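Local coordinates for dihydrodipicolinate synthase (PDB 2YXG), which probably catalyses the condensation of pyruvate with aspartate semialdehyde through a Schiff base, a step of lysine biosynthesis, as a homotetramer, at residues Lys120-Ile125 against Ser155-Val160. Residues are numbered along the deposited sequence; the frame is centred on the assembly and turned at random.
Sequences KVAESI and SNISAV
Ala122, near the C-terminal end of helix 111-124, meets Asn156 with both its carbonyl and its methyl group. Asn156 ND2 donates to Ala122 O at 3.1 Å; the bond is nearly straight (171° at the hydrogen), lies in the amide plane of Asn156 and in the carbonyl plane, and uses a lone pair of the oxygen. Beside it a water lies within hydrogen-bonding distance of both Ala122 O and Asn156 OD1, 2.7 Å from the latter, and may bridge them. The CB of Ala122 turns to the strand and packs 4.1 Å from CD1, the tip of Ile157. Ser124 OG bonds Val121 O at 2.7 Å, an oxygen that Ser124 N bonds as well. Farther on, Ile125 CG1 passes 4.1 Å from Asn156 ND2, the two side chains crossing at about a right angle. ND2 also bonds Leu127 O, tying the amide to the link that follows the helix. Strand 129-133 lies alongside, touching Ala122, Asn156 and Ile157. The C-terminal end of an outer helix thus packs on the start of an inner strand, at the end of the barrel away from the C-terminal strand ends where active sites lie in the TIM (beta/alpha)8 barrel, the fold of the DapA family.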
loop_
_atom_site.group_PDB
_atom_site.type_symbol
_atom_site.label_atom_id
_atom_site.label_comp_id
_atom_site.label_asym_id
_atom_site.label_seq_id
_atom_site.Cartn_x
_atom_site.Cartn_y
_atom_site.Cartn_z
ATOM N N LYS A 120 4.699 -14.863 26.669
ATOM C CA LYS A 120 4.184 -14.584 28.034
ATOM C C LYS A 120 2.735 -15.047 28.178
ATOM O O LYS A 120 2.345 -15.565 29.235
ATOM C CB LYS A 120 4.293 -13.083 28.427
ATOM C CG LYS A 120 5.711 -12.452 28.392
ATOM C CD LYS A 120 6.597 -12.824 29.618
ATOM C CE LYS A 120 6.387 -11.846 30.814
ATOM N NZ LYS A 120 6.811 -12.379 32.199
ATOM N N VAL A 121 1.919 -14.842 27.137
ATOM C CA VAL A 121 0.542 -15.343 27.154
ATOM C C VAL A 121 0.530 -16.889 27.290
ATOM O O VAL A 121 -0.167 -17.445 28.148
ATOM C CB VAL A 121 -0.275 -14.849 25.919
ATOM C CG1 VAL A 121 -1.589 -15.513 25.817
ATOM C CG2 VAL A 121 -0.454 -13.298 25.984
ATOM N N ALA A 122 1.306 -17.554 26.428
ATOM C CA ALA A 122 1.354 -19.001 26.395
ATOM C C ALA A 122 1.836 -19.588 27.735
ATOM O O ALA A 122 1.277 -20.590 28.177
ATOM C CB ALA A 122 2.190 -19.471 25.228
ATOM N N GLU A 123 2.833 -18.961 28.367
ATOM C CA GLU A 123 3.320 -19.360 29.697
ATOM C C GLU A 123 2.316 -19.146 30.817
ATOM O O GLU A 123 2.416 -19.789 31.864
ATOM C CB GLU A 123 4.606 -18.609 30.057
ATOM C CG GLU A 123 5.876 -19.233 29.427
ATOM C CD GLU A 123 7.043 -18.245 29.236
ATOM O OE1 GLU A 123 7.153 -17.252 30.016
ATOM O OE2 GLU A 123 7.841 -18.456 28.278
ATOM N N SER A 124 1.358 -18.241 30.619
ATOM C CA SER A 124 0.431 -17.847 31.675
ATOM C C SER A 124 -0.722 -18.847 31.897
ATOM O O SER A 124 -1.372 -18.837 32.948
ATOM C CB SER A 124 -0.131 -16.421 31.433
ATOM O OG SER A 124 -1.157 -16.386 30.424
ATOM N N ILE A 125 -0.993 -19.691 30.912
ATOM C CA ILE A 125 -2.194 -20.520 30.948
ATOM C C ILE A 125 -1.899 -21.847 30.325
ATOM O O ILE A 125 -0.885 -21.979 29.644
ATOM C CB ILE A 125 -3.382 -19.865 30.183
ATOM C CG1 ILE A 125 -3.050 -19.672 28.687
ATOM C CG2 ILE A 125 -3.794 -18.553 30.875
ATOM C CD1 ILE A 125 -4.241 -19.140 27.839
ATOM N N SER A 155 3.444 -25.802 23.315
ATOM C CA SER A 155 2.449 -26.762 22.838
ATOM C C SER A 155 1.025 -26.194 22.826
ATOM O O SER A 155 0.164 -26.726 22.119
ATOM C CB SER A 155 2.456 -28.014 23.679
ATOM O OG SER A 155 2.156 -27.651 25.016
ATOM N N ASN A 156 0.757 -25.144 23.606
ATOM C CA ASN A 156 -0.629 -24.605 23.621
ATOM C C ASN A 156 -0.888 -23.525 22.553
ATOM O O ASN A 156 -1.951 -22.948 22.519
ATOM C CB ASN A 156 -1.096 -24.147 25.008
ATOM C CG ASN A 156 -0.174 -23.110 25.651
ATOM O OD1 ASN A 156 0.997 -22.985 25.301
ATOM N ND2 ASN A 156 -0.694 -22.394 26.643
ATOM N N ILE A 157 0.120 -23.219 21.735
ATOM C CA ILE A 157 -0.071 -22.373 20.566
ATOM C C ILE A 157 -0.655 -23.245 19.441
ATOM O O ILE A 157 0.048 -23.992 18.744
ATOM C CB ILE A 157 1.210 -21.684 20.118
ATOM C CG1 ILE A 157 1.716 -20.799 21.250
ATOM C CG2 ILE A 157 0.959 -20.828 18.803
ATOM C CD1 ILE A 157 1.133 -19.420 21.235
ATOM N N SER A 158 -1.955 -23.099 19.260
ATOM C CA SER A 158 -2.706 -24.137 18.587
ATOM C C SER A 158 -3.209 -23.740 17.195
ATOM O O SER A 158 -3.108 -24.540 16.257
ATOM C CB SER A 158 -3.839 -24.607 19.471
ATOM O OG SER A 158 -4.738 -25.350 18.665
ATOM N N ALA A 159 -3.698 -22.504 17.044
ATOM C CA ALA A 159 -4.208 -22.061 15.766
ATOM C C ALA A 159 -3.819 -20.619 15.471
ATOM O O ALA A 159 -3.334 -19.879 16.371
ATOM C CB ALA A 159 -5.719 -22.266 15.714
ATOM N N VAL A 160 -3.949 -20.257 14.191
ATOM C CA VAL A 160 -4.033 -18.848 13.765
ATOM C C VAL A 160 -5.383 -18.520 13.033
ATOM O O VAL A 160 -5.747 -19.179 12.046
ATOM C CB VAL A 160 -2.864 -18.522 12.787
ATOM C CG1 VAL A 160 -2.562 -17.004 12.755
ATOM C CG2 VAL A 160 -1.641 -19.305 13.177
HETATM O O HOH W 1 2.678 -23.391 27.338
#